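FYVE-finger-containing Rab5 effector protein rabenosyn-5 (Homo sapiens, PDB 1Z0J) binds GTP-loaded Rab GTPases such as Rab22A through a minimal helical domain and probably acts as their effector in endosomal trafficking. Local coordinates at residues B[9-15]-B[50-55]. Residues are numbered along the deposited sequence; the frame is centred on the assembly and turned at random.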
loop_
_atom_site.group_PDB
_atom_site.type_symbol
_atom_site.label_atom_id
_atom_site.label_comp_id
_atom_site.label_asym_id
_atom_site.label_seq_id
_atom_site.Cartn_x
_atom_site.Cartn_y
_atom_site.Cartn_z
ATOM N N ILE B 9 -13.271 -7.977 11.510
ATOM C CA ILE B 9 -12.002 -7.574 12.186
ATOM C C ILE B 9 -12.112 -7.836 13.685
ATOM O O ILE B 9 -13.073 -7.399 14.321
ATOM C CB ILE B 9 -11.676 -6.070 11.946
ATOM C CG1 ILE B 9 -11.769 -5.728 10.455
ATOM C CG2 ILE B 9 -10.298 -5.705 12.527
ATOM C CD1 ILE B 9 -11.929 -4.241 10.154
ATOM N N GLU B 10 -11.133 -8.547 14.245
ATOM C CA GLU B 10 -11.051 -8.730 15.695
ATOM C C GLU B 10 -11.202 -7.367 16.359
ATOM O O GLU B 10 -10.450 -6.436 16.061
ATOM C CB GLU B 10 -9.735 -9.382 16.086
ATOM N N GLU B 11 -12.194 -7.248 17.238
ATOM C CA GLU B 11 -12.626 -5.942 17.739
ATOM C C GLU B 11 -11.518 -5.094 18.361
ATOM O O GLU B 11 -11.450 -3.889 18.121
ATOM C CB GLU B 11 -13.811 -6.084 18.701
ATOM C CG GLU B 11 -14.538 -4.770 18.932
ATOM C CD GLU B 11 -15.909 -4.941 19.543
ATOM O OE1 GLU B 11 -16.211 -4.200 20.497
ATOM O OE2 GLU B 11 -16.686 -5.800 19.067
ATOM N N GLU B 12 -10.652 -5.731 19.145
ATOM C CA GLU B 12 -9.538 -5.043 19.796
ATOM C C GLU B 12 -8.534 -4.460 18.789
ATOM O O GLU B 12 -7.963 -3.395 19.026
ATOM C CB GLU B 12 -8.838 -5.979 20.792
ATOM C CG GLU B 12 -7.666 -5.359 21.567
ATOM C CD GLU B 12 -8.069 -4.183 22.446
ATOM O OE1 GLU B 12 -9.157 -4.224 23.062
ATOM O OE2 GLU B 12 -7.286 -3.214 22.525
ATOM N N LEU B 13 -8.331 -5.161 17.674
ATOM C CA LEU B 13 -7.456 -4.677 16.602
ATOM C C LEU B 13 -8.048 -3.451 15.904
ATOM O O LEU B 13 -7.324 -2.528 15.532
ATOM C CB LEU B 13 -7.179 -5.782 15.582
ATOM C CG LEU B 13 -6.551 -7.090 16.074
ATOM C CD1 LEU B 13 -6.377 -8.028 14.907
ATOM C CD2 LEU B 13 -5.217 -6.864 16.786
ATOM N N LEU B 14 -9.368 -3.448 15.742
ATOM C CA LEU B 14 -10.064 -2.310 15.160
ATOM C C LEU B 14 -9.973 -1.095 16.083
ATOM O O LEU B 14 -9.697 0.019 15.637
ATOM C CB LEU B 14 -11.518 -2.679 14.863
ATOM C CG LEU B 14 -12.396 -1.684 14.109
ATOM C CD1 LEU B 14 -11.713 -1.140 12.861
ATOM C CD2 LEU B 14 -13.697 -2.365 13.745
ATOM N N LEU B 15 -10.179 -1.320 17.377
ATOM C CA LEU B 15 -10.054 -0.249 18.362
ATOM C C LEU B 15 -8.634 0.326 18.405
ATOM O O LEU B 15 -8.446 1.534 18.556
ATOM C CB LEU B 15 -10.486 -0.733 19.755
ATOM C CG LEU B 15 -11.955 -1.118 19.965
ATOM C CD1 LEU B 15 -12.127 -1.892 21.268
ATOM C CD2 LEU B 15 -12.851 0.110 19.957
ATOM N N THR B 50 -17.367 0.868 10.648
ATOM C CA THR B 50 -17.137 -0.574 10.706
ATOM C C THR B 50 -17.313 -1.115 12.129
ATOM O O THR B 50 -17.888 -2.194 12.316
ATOM C CB THR B 50 -15.747 -0.937 10.153
ATOM O OG1 THR B 50 -15.656 -0.493 8.796
ATOM C CG2 THR B 50 -15.510 -2.441 10.206
ATOM N N LEU B 51 -16.817 -0.378 13.122
ATOM C CA LEU B 51 -16.996 -0.750 14.527
ATOM C C LEU B 51 -18.473 -0.793 14.926
ATOM O O LEU B 51 -18.936 -1.755 15.555
ATOM C CB LEU B 51 -16.217 0.191 15.455
ATOM C CG LEU B 51 -16.330 -0.110 16.955
ATOM C CD1 LEU B 51 -15.740 -1.475 17.329
ATOM C CD2 LEU B 51 -15.665 0.990 17.766
ATOM N N ALA B 52 -19.218 0.236 14.537
ATOM C CA ALA B 52 -20.649 0.289 14.825
ATOM C C ALA B 52 -21.399 -0.866 14.151
ATOM O O ALA B 52 -22.364 -1.418 14.711
ATOM C CB ALA B 52 -21.211 1.638 14.396
ATOM N N LYS B 53 -20.952 -1.245 12.959
ATOM C CA LYS B 53 -21.524 -2.378 12.239
ATOM C C LYS B 53 -21.245 -3.699 12.958
ATOM O O LYS B 53 -22.128 -4.552 13.079
ATOM C CB LYS B 53 -20.983 -2.406 10.809
ATOM C CG LYS B 53 -21.666 -3.399 9.878
ATOM C CD LYS B 53 -21.152 -3.289 8.441
ATOM C CE LYS B 53 -19.690 -3.705 8.326
ATOM N NZ LYS B 53 -19.247 -3.744 6.905
ATOM N N GLN B 54 -20.023 -3.864 13.451
ATOM C CA GLN B 54 -19.669 -5.092 14.159
ATOM C C GLN B 54 -20.444 -5.250 15.460
ATOM O O GLN B 54 -20.675 -6.376 15.923
ATOM C CB GLN B 54 -18.163 -5.162 14.380
ATOM C CG GLN B 54 -17.427 -5.378 13.062
ATOM C CD GLN B 54 -15.973 -5.743 13.225
ATOM O OE1 GLN B 54 -15.499 -6.009 14.331
ATOM N NE2 GLN B 54 -15.252 -5.770 12.111
ATOM N N LYS B 55 -20.874 -4.124 16.023
ATOM C CA LYS B 55 -21.717 -4.114 17.215
ATOM C C LYS B 55 -23.216 -4.220 16.910
ATOM O O LYS B 55 -24.034 -4.219 17.826
ATOM C CB LYS B 55 -21.422 -2.883 18.074
ATOM C CG LYS B 55 -20.044 -2.952 18.746
ATOM C CD LYS B 55 -19.805 -1.766 19.667
ATOM C CE LYS B 55 -18.519 -1.919 20.471
ATOM N NZ LYS B 55 -18.592 -2.994 21.515
#
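Where the first turn of one helix lies beside the last turn of its antiparallel partner, charged side chains can satisfy each other across the gap while the backbone is served separately, and residues 9-15 and 50-55 illustrate both. The clearest case is a salt bridge: Lys55, just past the end of its helix, extends its side chain so that NZ donates a hydrogen bond to Glu11 OE1 at 2.9 Å. Glu11, in the first turn of the opposing helix, is nearly fully extended, and its CG lies 3.9 Å from Leu51 CD1, so its aliphatic part adds to the apolar contact. Gln54 points toward the N-terminal segment, its amide beside the backbone of Ile9, a residue whose nitrogen and carbonyl lie ahead of the first helical turn. The arrangement is that of an antiparallel helical hairpin, helices 11-30 and 34-54, whose open end is closed here; the local axes run 10.8 Å apart at 157°. Within each arm of the hairpin the backbone is served by its own helix: the carbonyl O of Glu10, at the N-cap position, accepts a hydrogen bond from Leu14 N (3.2 Å), and Lys55 N reaches Leu51 O at 3.1 Å. Thr50 OG1 is likewise satisfied within its helix, by the carbonyl of Glu46, which leaves its methyl to the interface: CG2 lies 4.0 Å from both Leu14 CD2 and Ile9 CD1. Leu14, buried, packs CD2 4.0 Å from Leu51 CB, while Leu15 CD2 meets Leu51 CD2 at 3.7 Å. Ile9 and Thr50 also pack on Leu71 and Met74 of the Rab-22A chain, respectively, placing this end of the hairpin at the GTPase interface.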